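Local coordinates for protein with a SET domain within carboxy region (Cryptosporidium parvum, PDB 4LDG) that carries a SET domain of the SET8 type and may act as a histone H4K20 methyltransferase, as is usual for its family, at residues Y128-C131 with E135-S138; S99-T104 with K124-K129; N176-L181 with N203-A208; E183-A186 with G191-M194. All blocks are in the same frame, centred on the assembly; numbering follows the deposited sequence.

In the fold
Four contacts fall into two pairs within a single chain that carries a SET domain. Contacts 1 and 2 both use helix 121-134, contact 1 against the loop after it and contact 2 against helix 98-104; they share Tyr128 and Lys129, their centres are about 9 Å apart, and Tyr130 of contact 1 packs on Ile101 of contact 2. Contacts 3 and 4 use helix 175-187 of the SET domain, their centres about 10 Å apart, with contact 4 nested inside the loop that contact 3 closes. Contacts 2 and 4 lie on opposite sides of the chain's centre. The pairs come in series along the chain, and contacts 1 and 3 do not touch, their nearest atoms being about 13 Å apart.

Contact 1: Y128-C131 with E135-S138; sequences YKYC and EIHS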
loop_
_atom_site.group_PDB
_atom_site.type_symbol
_atom_site.label_atom_id
_atom_site.label_comp_id
_atom_site.label_asym_id
_atom_site.label_seq_id
_atom_site.Cartn_x
_atom_site.Cartn_y
_atom_site.Cartn_z
ATOM N N TYR A 128 10.290 -3.518 -4.338
ATOM C CA TYR A 128 9.311 -3.522 -3.259
ATOM C C TYR A 128 9.921 -3.137 -1.917
ATOM O O TYR A 128 9.414 -2.272 -1.199
ATOM C CB TYR A 128 8.668 -4.924 -3.172
ATOM C CG TYR A 128 7.795 -5.285 -4.372
ATOM C CD1 TYR A 128 7.142 -4.318 -5.112
ATOM C CD2 TYR A 128 7.613 -6.602 -4.738
ATOM C CE1 TYR A 128 6.339 -4.654 -6.163
ATOM C CE2 TYR A 128 6.823 -6.949 -5.816
ATOM C CZ TYR A 128 6.165 -5.968 -6.513
ATOM O OH TYR A 128 5.364 -6.312 -7.609
ATOM N N LYS A 129 11.029 -3.779 -1.600
ATOM C CA LYS A 129 11.796 -3.461 -0.409
ATOM C C LYS A 129 12.142 -1.979 -0.373
ATOM O O LYS A 129 11.955 -1.312 0.649
ATOM C CB LYS A 129 13.061 -4.316 -0.365
ATOM C CG LYS A 129 13.913 -4.094 0.871
ATOM C CD LYS A 129 14.919 -5.217 1.105
ATOM C CE LYS A 129 15.873 -4.791 2.199
ATOM N NZ LYS A 129 16.710 -5.895 2.779
ATOM N N TYR A 130 12.613 -1.445 -1.493
ATOM C CA TYR A 130 12.927 -0.026 -1.534
ATOM C C TYR A 130 11.692 0.841 -1.282
ATOM O O TYR A 130 11.771 1.821 -0.560
ATOM C CB TYR A 130 13.586 0.352 -2.865
ATOM C CG TYR A 130 14.119 1.773 -2.903
ATOM C CD1 TYR A 130 15.437 2.065 -2.512
ATOM C CD2 TYR A 130 13.320 2.814 -3.327
ATOM C CE1 TYR A 130 15.935 3.344 -2.561
ATOM C CE2 TYR A 130 13.795 4.113 -3.362
ATOM C CZ TYR A 130 15.103 4.374 -2.971
ATOM O OH TYR A 130 15.564 5.669 -3.007
ATOM N N CYS A 131 10.563 0.524 -1.913
ATOM C CA CYS A 131 9.324 1.327 -1.705
ATOM C C CYS A 131 8.818 1.233 -0.255
ATOM O O CYS A 131 8.396 2.223 0.345
ATOM C CB CYS A 131 8.223 0.879 -2.639
ATOM S SG CYS A 131 8.578 1.045 -4.397
ATOM N N GLU A 135 9.055 4.749 1.812
ATOM C CA GLU A 135 7.684 5.276 1.798
ATOM C C GLU A 135 7.223 5.696 0.416
ATOM O O GLU A 135 6.600 6.730 0.263
ATOM C CB GLU A 135 7.519 6.448 2.775
ATOM C CG GLU A 135 7.893 6.149 4.217
ATOM C CD GLU A 135 6.820 5.405 4.999
ATOM O OE1 GLU A 135 5.739 5.078 4.439
ATOM O OE2 GLU A 135 7.054 5.137 6.202
ATOM N N ILE A 136 7.520 4.889 -0.582
ATOM C CA ILE A 136 7.015 5.120 -1.920
ATOM C C ILE A 136 5.684 4.379 -2.020
ATOM O O ILE A 136 5.589 3.245 -1.559
ATOM C CB ILE A 136 7.928 4.527 -3.009
ATOM C CG1 ILE A 136 9.393 4.866 -2.782
ATOM C CG2 ILE A 136 7.479 4.987 -4.396
ATOM C CD1 ILE A 136 9.727 6.296 -3.055
ATOM N N HIS A 137 4.671 5.003 -2.618
ATOM C CA HIS A 137 3.378 4.325 -2.853
ATOM C C HIS A 137 2.724 4.808 -4.122
ATOM O O HIS A 137 3.098 5.839 -4.681
ATOM C CB HIS A 137 2.412 4.485 -1.670
ATOM C CG HIS A 137 2.418 5.847 -1.072
ATOM N ND1 HIS A 137 2.996 6.120 0.151
ATOM C CD2 HIS A 137 1.960 7.029 -1.547
ATOM C CE1 HIS A 137 2.891 7.411 0.408
ATOM N NE2 HIS A 137 2.263 7.985 -0.604
ATOM N N SER A 138 1.751 4.046 -4.599
ATOM C CA SER A 138 0.942 4.501 -5.723
ATOM C C SER A 138 0.155 5.692 -5.230
ATOM O O SER A 138 -0.026 5.872 -4.023
ATOM C CB SER A 138 0.007 3.390 -6.213
ATOM O OG SER A 138 0.753 2.403 -6.928
#
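Cys131 and Ile136 approach to 4.4 Å between their CA atoms, where the chain leaves helix 121-134 and turns toward strand 140-143. The backbone N of Ile136 donates to the carbonyl O of Cys131 at 3.0 Å, lying in the carbonyl plane on a lone pair, with an N-H...O angle of 150°. Glu135, the first residue to leave helical geometry, has a positive phi of 63°. Together with the bonds back into the last turn this makes a Schellman motif, a common way of ending an alpha-helix. The reversal folds the Ile136 side chain back against the helix: its CB packs on Cys131 CB at 3.7 Å, and its CG1 rests on Cys131 CA, also at 3.7 Å. The branch CG2 of Ile136, anti to its own backbone nitrogen, reaches the thiol instead, 4.1 Å from Cys131 SG. Ile136 CG1 also approaches the Tyr130 ring obliquely, 4.5 Å from CD2. That ring is anchored at its far end by a hydrogen bond between its hydroxyl and Ser87 OG, while Phe163 and Ile105 add to the apolar surroundings of Cys131. The CB of Glu135 leaves the backbone on the side away from the helix, and its carboxylate oxygen OE1 forms a salt bridge with Lys168.

Contact 2: S99-T104 with K124-K129; sequences SIIEAT and KKIIYK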
loop_
_atom_site.group_PDB
_atom_site.type_symbol
_atom_site.label_atom_id
_atom_site.label_comp_id
_atom_site.label_asym_id
_atom_site.label_seq_id
_atom_site.Cartn_x
_atom_site.Cartn_y
_atom_site.Cartn_z
ATOM N N SER A 99 21.689 1.447 -9.473
ATOM C CA SER A 99 21.408 1.937 -10.814
ATOM C C SER A 99 19.965 1.684 -11.260
ATOM O O SER A 99 19.297 2.602 -11.723
ATOM C CB SER A 99 22.378 1.317 -11.806
ATOM O OG SER A 99 23.689 1.610 -11.392
ATOM N N ILE A 100 19.506 0.442 -11.122
ATOM C CA ILE A 100 18.163 0.064 -11.550
ATOM C C ILE A 100 17.123 0.770 -10.703
ATOM O O ILE A 100 16.062 1.154 -11.218
ATOM C CB ILE A 100 17.915 -1.457 -11.430
ATOM C CG1 ILE A 100 18.832 -2.238 -12.391
ATOM C CG2 ILE A 100 16.455 -1.793 -11.739
ATOM C CD1 ILE A 100 18.693 -1.822 -13.840
ATOM N N ILE A 101 17.422 0.944 -9.413
ATOM C CA ILE A 101 16.484 1.591 -8.509
ATOM C C ILE A 101 16.274 3.035 -8.901
ATOM O O ILE A 101 15.140 3.471 -8.982
ATOM C CB ILE A 101 16.953 1.496 -7.055
ATOM C CG1 ILE A 101 16.794 0.063 -6.556
ATOM C CG2 ILE A 101 16.166 2.429 -6.165
ATOM C CD1 ILE A 101 17.482 -0.199 -5.235
ATOM N N GLU A 102 17.355 3.773 -9.189
ATOM C CA GLU A 102 17.232 5.188 -9.485
ATOM C C GLU A 102 16.605 5.436 -10.849
ATOM O O GLU A 102 15.962 6.461 -11.050
ATOM C CB GLU A 102 18.590 5.886 -9.406
ATOM C CG GLU A 102 19.222 5.775 -8.036
ATOM C CD GLU A 102 19.928 7.041 -7.591
ATOM O OE1 GLU A 102 20.935 7.369 -8.253
ATOM O OE2 GLU A 102 19.504 7.664 -6.572
ATOM N N ALA A 103 16.788 4.498 -11.777
ATOM C CA ALA A 103 16.085 4.556 -13.047
ATOM C C ALA A 103 14.621 4.151 -12.890
ATOM O O ALA A 103 13.760 4.679 -13.577
ATOM C CB ALA A 103 16.743 3.656 -14.065
ATOM N N THR A 104 14.336 3.212 -12.008
ATOM C CA THR A 104 12.977 2.695 -11.901
ATOM C C THR A 104 12.095 3.655 -11.123
ATOM O O THR A 104 10.945 3.856 -11.480
ATOM C CB THR A 104 12.987 1.310 -11.257
ATOM O OG1 THR A 104 13.763 0.425 -12.088
ATOM C CG2 THR A 104 11.571 0.764 -11.082
ATOM N N LYS A 124 11.984 -7.431 -8.722
ATOM C CA LYS A 124 10.765 -6.906 -8.101
ATOM C C LYS A 124 10.895 -6.783 -6.590
ATOM O O LYS A 124 10.441 -5.785 -5.998
ATOM C CB LYS A 124 9.568 -7.791 -8.405
ATOM C CG LYS A 124 9.095 -7.762 -9.842
ATOM C CD LYS A 124 8.126 -8.917 -10.056
ATOM C CE LYS A 124 7.292 -8.679 -11.300
ATOM N NZ LYS A 124 6.705 -9.961 -11.737
ATOM N N LYS A 125 11.487 -7.808 -5.968
ATOM C CA LYS A 125 11.752 -7.769 -4.541
ATOM C C LYS A 125 12.618 -6.557 -4.167
ATOM O O LYS A 125 12.350 -5.875 -3.186
ATOM C CB LYS A 125 12.451 -9.050 -4.085
ATOM C CG LYS A 125 12.738 -9.097 -2.580
ATOM C CD LYS A 125 13.592 -10.285 -2.154
ATOM C CE LYS A 125 13.618 -10.379 -0.630
ATOM N NZ LYS A 125 14.581 -11.391 -0.073
ATOM N N ILE A 126 13.648 -6.282 -4.948
ATOM C CA ILE A 126 14.494 -5.132 -4.677
ATOM C C ILE A 126 13.662 -3.856 -4.692
ATOM O O ILE A 126 13.737 -3.046 -3.773
ATOM C CB ILE A 126 15.693 -5.089 -5.654
ATOM C CG1 ILE A 126 16.696 -6.182 -5.231
ATOM C CG2 ILE A 126 16.343 -3.710 -5.696
ATOM C CD1 ILE A 126 17.597 -6.677 -6.335
ATOM N N ILE A 127 12.838 -3.695 -5.704
ATOM C CA ILE A 127 11.976 -2.515 -5.808
ATOM C C ILE A 127 10.939 -2.418 -4.673
ATOM O O ILE A 127 10.746 -1.347 -4.094
ATOM C CB ILE A 127 11.262 -2.481 -7.183
ATOM C CG1 ILE A 127 12.304 -2.424 -8.316
ATOM C CG2 ILE A 127 10.298 -1.292 -7.285
ATOM C CD1 ILE A 127 13.167 -1.171 -8.297
ATOM N N TYR A 128 10.290 -3.518 -4.338
ATOM C CA TYR A 128 9.311 -3.522 -3.259
ATOM C C TYR A 128 9.921 -3.137 -1.917
ATOM O O TYR A 128 9.414 -2.272 -1.199
ATOM C CB TYR A 128 8.668 -4.924 -3.172
ATOM C CG TYR A 128 7.795 -5.285 -4.372
ATOM C CD1 TYR A 128 7.142 -4.318 -5.112
ATOM C CD2 TYR A 128 7.613 -6.602 -4.738
ATOM C CE1 TYR A 128 6.339 -4.654 -6.163
ATOM C CE2 TYR A 128 6.823 -6.949 -5.816
ATOM C CZ TYR A 128 6.165 -5.968 -6.513
ATOM O OH TYR A 128 5.364 -6.312 -7.609
ATOM N N LYS A 129 11.029 -3.779 -1.600
ATOM C CA LYS A 129 11.796 -3.461 -0.409
ATOM C C LYS A 129 12.142 -1.979 -0.373
ATOM O O LYS A 129 11.955 -1.312 0.649
ATOM C CB LYS A 129 13.061 -4.316 -0.365
ATOM C CG LYS A 129 13.913 -4.094 0.871
ATOM C CD LYS A 129 14.919 -5.217 1.105
ATOM C CE LYS A 129 15.873 -4.791 2.199
ATOM N NZ LYS A 129 16.710 -5.895 2.779
#
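Ile127 and Ile101 have the most surface buried here, with Ile126 and Thr104 beside them, in a helix-helix packing of helix 98-104 against helix 121-134. The axes of the two segments cross at -64° and approach to 10.5 Å, so the meeting is confined to a small apolar patch in which four side chains take part. Ile127 extends its terminal CD1 toward the neighbouring helix, and the methyl CG2 of Thr104 packs against that CD1 at 3.7 Å. The same CD1 lies 4.2 Å from Ile101 CG1, so one methyl group bridges residues one turn apart on helix 98-104. Ile101 also meets Ile126: its CD1 touches Ile126 CG2 at 3.7 Å, with CG1 close behind, the two side chains crossing at about a right angle. This branch of Ile126 is placed anti to its own backbone nitrogen (chi1 of -74° to CG1), which leaves CG2 as the group that meets Ile101. Around the patch, Phe92 and Tyr130 add further cover to Ile101, and Ile116 touches Thr104.

The polar end of Thr104 is turned to different work. With chi1 at -61° its hydroxyl sits beside the backbone N and its methyl is left to face Ile127. Tyr119 OH is a hydrogen-bond partner of this hydroxyl from outside the two helices. Within its own helix, Thr104 OG1 donates to Ile100 O at 2.6 Å, while Thr104 N reaches the same oxygen from the opposite face of the carbonyl plane.

Contact 3: N176-L181 with N203-A208; sequences NEAKEL and NYCIDA
Ala178 is the first residue of segment 176-181 to meet the strand, and it does so through its single methyl group: CB lies 4.0 Å from Cys205 CB. The two residues are also the nearest by backbone, 6.8 Å between CA atoms, consistent with the small alanine side chain allowing a close approach. Cys205 CB is the nearer atom, but SG, anti to the backbone N (chi1 -177°), also lies close to the alanine methyl, 4.3 Å from Cys205 SG to Ala178 CB. Tyr196 and Met194 from the adjoining strand border this spot, Tyr196 against Ala178 and Met194 against Cys205. Helix 175-187 is thus laid on a three-stranded antiparallel sheet of the SET domain in which strand 202-207 is the central member, flanked by 170-172 and 194-199. One turn further on, Leu181 faces the strand again. Its methyl CD1 comes within 3.6 Å of Asp207 OD2, and the two side chains run obliquely past one another, an apolar group resting beside a carboxylate oxygen. Leu181 also packs on Ile172 of the neighbouring edge strand. The carboxylate is engaged at both oxygens: OD2 is hydrogen-bonded to the hydroxyl of Tyr185, from the next turn of the same helix, and OD1 to Thr209 OG1. These bonds to separate groups would restrict rotation of the Asp207 carboxylate beside the leucine.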
loop_
_atom_site.group_PDB
_atom_site.type_symbol
_atom_site.label_atom_id
_atom_site.label_comp_id
_atom_site.label_asym_id
_atom_site.label_seq_id
_atom_site.Cartn_x
_atom_site.Cartn_y
_atom_site.Cartn_z
ATOM N N ASN A 176 -3.209 -14.878 20.954
ATOM C CA ASN A 176 -4.169 -14.670 22.042
ATOM C C ASN A 176 -4.436 -13.170 22.328
ATOM O O ASN A 176 -5.557 -12.815 22.717
ATOM C CB ASN A 176 -3.794 -15.451 23.316
ATOM C CG ASN A 176 -2.365 -15.182 23.799
ATOM O OD1 ASN A 176 -1.395 -15.269 23.024
ATOM N ND2 ASN A 176 -2.222 -14.893 25.099
ATOM N N GLU A 177 -3.439 -12.295 22.116
ATOM C CA GLU A 177 -3.654 -10.830 22.196
ATOM C C GLU A 177 -4.613 -10.343 21.113
ATOM O O GLU A 177 -5.471 -9.498 21.382
ATOM C CB GLU A 177 -2.364 -10.027 22.046
ATOM C CG GLU A 177 -1.414 -10.086 23.229
ATOM C CD GLU A 177 -0.099 -9.335 22.970
ATOM O OE1 GLU A 177 0.034 -8.642 21.910
ATOM O OE2 GLU A 177 0.807 -9.439 23.843
ATOM N N ALA A 178 -4.462 -10.882 19.903
ATOM C CA ALA A 178 -5.289 -10.490 18.763
ATOM C C ALA A 178 -6.756 -10.877 18.948
ATOM O O ALA A 178 -7.657 -10.069 18.738
ATOM C CB ALA A 178 -4.743 -11.095 17.488
ATOM N N LYS A 179 -6.994 -12.117 19.344
ATOM C CA LYS A 179 -8.351 -12.555 19.586
ATOM C C LYS A 179 -9.015 -11.736 20.710
ATOM O O LYS A 179 -10.193 -11.354 20.572
ATOM C CB LYS A 179 -8.408 -14.063 19.838
ATOM C CG LYS A 179 -8.696 -14.879 18.575
ATOM C CD LYS A 179 -7.490 -15.022 17.665
ATOM C CE LYS A 179 -7.716 -16.096 16.606
ATOM N NZ LYS A 179 -8.711 -15.712 15.563
ATOM N N GLU A 180 -8.281 -11.430 21.782
ATOM C CA GLU A 180 -8.834 -10.599 22.859
ATOM C C GLU A 180 -9.165 -9.202 22.335
ATOM O O GLU A 180 -10.229 -8.647 22.653
ATOM C CB GLU A 180 -7.894 -10.493 24.067
ATOM C CG GLU A 180 -7.832 -11.751 24.933
ATOM C CD GLU A 180 -6.759 -11.678 26.024
ATOM O OE1 GLU A 180 -5.738 -12.412 25.933
ATOM O OE2 GLU A 180 -6.931 -10.877 26.975
ATOM N N LEU A 181 -8.272 -8.640 21.531
ATOM C CA LEU A 181 -8.546 -7.350 20.872
ATOM C C LEU A 181 -9.793 -7.404 20.019
ATOM O O LEU A 181 -10.588 -6.477 19.998
ATOM C CB LEU A 181 -7.370 -6.896 19.995
ATOM C CG LEU A 181 -6.323 -5.990 20.655
ATOM C CD1 LEU A 181 -5.127 -5.836 19.736
ATOM C CD2 LEU A 181 -6.901 -4.624 21.007
ATOM N N ASN A 203 2.284 -17.198 12.428
ATOM C CA ASN A 203 1.009 -16.512 12.327
ATOM C C ASN A 203 1.110 -15.118 12.884
ATOM O O ASN A 203 1.654 -14.913 13.963
ATOM C CB ASN A 203 -0.078 -17.261 13.092
ATOM C CG ASN A 203 -0.372 -18.624 12.496
ATOM O OD1 ASN A 203 -0.424 -18.794 11.271
ATOM N ND2 ASN A 203 -0.549 -19.603 13.358
ATOM N N TYR A 204 0.593 -14.150 12.135
ATOM C CA TYR A 204 0.632 -12.763 12.558
ATOM C C TYR A 204 -0.750 -12.142 12.417
ATOM O O TYR A 204 -1.653 -12.701 11.777
ATOM C CB TYR A 204 1.622 -11.959 11.712
ATOM C CG TYR A 204 3.109 -12.351 11.803
ATOM C CD1 TYR A 204 3.958 -11.735 12.703
ATOM C CD2 TYR A 204 3.655 -13.283 10.940
ATOM C CE1 TYR A 204 5.317 -12.056 12.769
ATOM C CE2 TYR A 204 5.003 -13.613 10.988
ATOM C CZ TYR A 204 5.836 -13.000 11.904
ATOM O OH TYR A 204 7.182 -13.335 11.945
ATOM N N CYS A 205 -0.913 -10.989 13.041
ATOM C CA CYS A 205 -2.068 -10.179 12.803
ATOM C C CYS A 205 -1.635 -8.718 12.743
ATOM O O CYS A 205 -0.872 -8.273 13.588
ATOM C CB CYS A 205 -3.102 -10.378 13.904
ATOM S SG CYS A 205 -4.608 -9.419 13.589
ATOM N N ILE A 206 -2.110 -7.984 11.738
ATOM C CA ILE A 206 -1.926 -6.552 11.724
ATOM C C ILE A 206 -3.232 -5.895 12.094
ATOM O O ILE A 206 -4.234 -6.028 11.373
ATOM C CB ILE A 206 -1.418 -6.030 10.382
ATOM C CG1 ILE A 206 0.043 -6.459 10.177
ATOM C CG2 ILE A 206 -1.451 -4.509 10.362
ATOM C CD1 ILE A 206 0.481 -6.505 8.726
ATOM N N ASP A 207 -3.215 -5.197 13.232
ATOM C CA ASP A 207 -4.367 -4.452 13.710
ATOM C C ASP A 207 -4.263 -2.995 13.277
ATOM O O ASP A 207 -3.516 -2.243 13.867
ATOM C CB ASP A 207 -4.482 -4.516 15.244
ATOM C CG ASP A 207 -5.734 -3.832 15.748
ATOM O OD1 ASP A 207 -6.535 -3.431 14.886
ATOM O OD2 ASP A 207 -5.917 -3.667 16.988
ATOM N N ALA A 208 -5.056 -2.602 12.275
ATOM C CA ALA A 208 -5.131 -1.201 11.820
ATOM C C ALA A 208 -6.415 -0.471 12.294
ATOM O O ALA A 208 -6.828 0.532 11.700
ATOM C CB ALA A 208 -5.025 -1.162 10.295
#

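Contact 4: E183-A186 with G191-M194; sequences EKYA and GCYM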
loop_
_atom_site.group_PDB
_atom_site.type_symbol
_atom_site.label_atom_id
_atom_site.label_comp_id
_atom_site.label_asym_id
_atom_site.label_seq_id
_atom_site.Cartn_x
_atom_site.Cartn_y
_atom_site.Cartn_z
ATOM N N GLU A 183 -12.348 -9.380 20.431
ATOM C CA GLU A 183 -13.492 -9.366 21.335
ATOM C C GLU A 183 -13.805 -7.979 21.902
ATOM O O GLU A 183 -14.974 -7.626 22.028
ATOM C CB GLU A 183 -13.327 -10.393 22.460
ATOM C CG GLU A 183 -13.579 -11.826 21.993
ATOM C CD GLU A 183 -13.132 -12.900 22.981
ATOM O OE1 GLU A 183 -12.127 -13.589 22.678
ATOM O OE2 GLU A 183 -13.785 -13.066 24.042
ATOM N N LYS A 184 -12.783 -7.195 22.222
ATOM C CA LYS A 184 -12.987 -5.855 22.763
ATOM C C LYS A 184 -13.627 -4.919 21.732
ATOM O O LYS A 184 -14.567 -4.194 22.042
ATOM C CB LYS A 184 -11.661 -5.266 23.306
ATOM C CG LYS A 184 -11.681 -3.766 23.615
ATOM C CD LYS A 184 -10.449 -3.307 24.406
ATOM C CE LYS A 184 -9.204 -3.171 23.532
ATOM N NZ LYS A 184 -8.939 -1.782 23.054
ATOM N N TYR A 185 -13.129 -4.939 20.506
ATOM C CA TYR A 185 -13.745 -4.139 19.454
ATOM C C TYR A 185 -15.214 -4.538 19.249
ATOM O O TYR A 185 -16.069 -3.678 19.168
ATOM C CB TYR A 185 -12.981 -4.223 18.132
ATOM C CG TYR A 185 -11.544 -3.703 18.187
ATOM C CD1 TYR A 185 -11.232 -2.499 18.807
ATOM C CD2 TYR A 185 -10.515 -4.410 17.591
ATOM C CE1 TYR A 185 -9.933 -2.041 18.871
ATOM C CE2 TYR A 185 -9.224 -3.938 17.619
ATOM C CZ TYR A 185 -8.935 -2.758 18.264
ATOM O OH TYR A 185 -7.634 -2.312 18.301
ATOM N N ALA A 186 -15.510 -5.834 19.215
ATOM C CA ALA A 186 -16.897 -6.265 19.013
ATOM C C ALA A 186 -17.781 -5.789 20.158
ATOM O O ALA A 186 -18.854 -5.259 19.912
ATOM C CB ALA A 186 -16.997 -7.771 18.847
ATOM N N GLY A 191 -15.854 -0.939 14.730
ATOM C CA GLY A 191 -15.356 -1.743 13.632
ATOM C C GLY A 191 -14.029 -2.364 14.005
ATOM O O GLY A 191 -13.519 -2.182 15.113
ATOM N N CYS A 192 -13.445 -3.085 13.078
ATOM C CA CYS A 192 -12.240 -3.793 13.373
ATOM C C CYS A 192 -11.536 -4.068 12.057
ATOM O O CYS A 192 -12.056 -4.783 11.195
ATOM C CB CYS A 192 -12.628 -5.050 14.127
ATOM S SG CYS A 192 -11.412 -6.338 14.151
ATOM N N TYR A 193 -10.375 -3.452 11.885
ATOM C CA TYR A 193 -9.611 -3.574 10.660
ATOM C C TYR A 193 -8.386 -4.405 10.998
ATOM O O TYR A 193 -7.298 -3.872 11.183
ATOM C CB TYR A 193 -9.174 -2.193 10.151
ATOM C CG TYR A 193 -10.278 -1.248 9.682
ATOM C CD1 TYR A 193 -10.546 -1.082 8.334
ATOM C CD2 TYR A 193 -11.013 -0.486 10.583
ATOM C CE1 TYR A 193 -11.520 -0.201 7.889
ATOM C CE2 TYR A 193 -12.004 0.390 10.148
ATOM C CZ TYR A 193 -12.245 0.531 8.797
ATOM O OH TYR A 193 -13.216 1.399 8.352
ATOM N N MET A 194 -8.571 -5.709 11.109
ATOM C CA MET A 194 -7.489 -6.594 11.484
ATOM C C MET A 194 -7.245 -7.551 10.352
ATOM O O MET A 194 -8.184 -8.012 9.686
ATOM C CB MET A 194 -7.809 -7.363 12.765
ATOM C CG MET A 194 -8.026 -6.476 13.972
ATOM S SD MET A 194 -8.325 -7.339 15.539
ATOM C CE MET A 194 -6.773 -8.139 15.861
#
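Helix 175-187 and the chain returning from it toward strand 194-199 come closest at Tyr185 and Cys192, whose CA atoms are 6.3 Å apart. Tyr185, buried and pointing at the returning chain, carries the whole contact from the helix side and meets three residues in turn. Nearest the backbone, its CB lies 3.7 Å from the carbonyl O of Gly191, which stands obliquely to the ring. Further along the ring, CD2 lies 4.0 Å from Cys192 SG. The thiol approaches obliquely, 66° from the ring normal, in a sulfur-aromatic contact; with SG anti to the backbone N of Cys192 (chi1 161°), the sulfur extends alongside the tyrosine. Met194 makes the third approach, a Met-aromatic contact at the ring edge: SD is 4.1 Å from Tyr185 CE2 and lies near the ring plane, 5.3 Å from the ring centroid. Its chain runs extended through chi2 and bends at the last torsion, chi3 67°, and the terminal methyl CE packs against the sulfur of Cys205 on the central strand. Loop residues Arg190, Thr209 and Glu210 also touch the tyrosine, so it forms a hub between the helix end and the loops of this part of the SET domain. The chemistry therefore divides along one side chain: both weakly polar sulfurs gather at the CD2-CE2 side of the ring, while the hydroxyl, bonded to Asp207, tethers the helix to strand 202-207 and would limit how far the ring can shift.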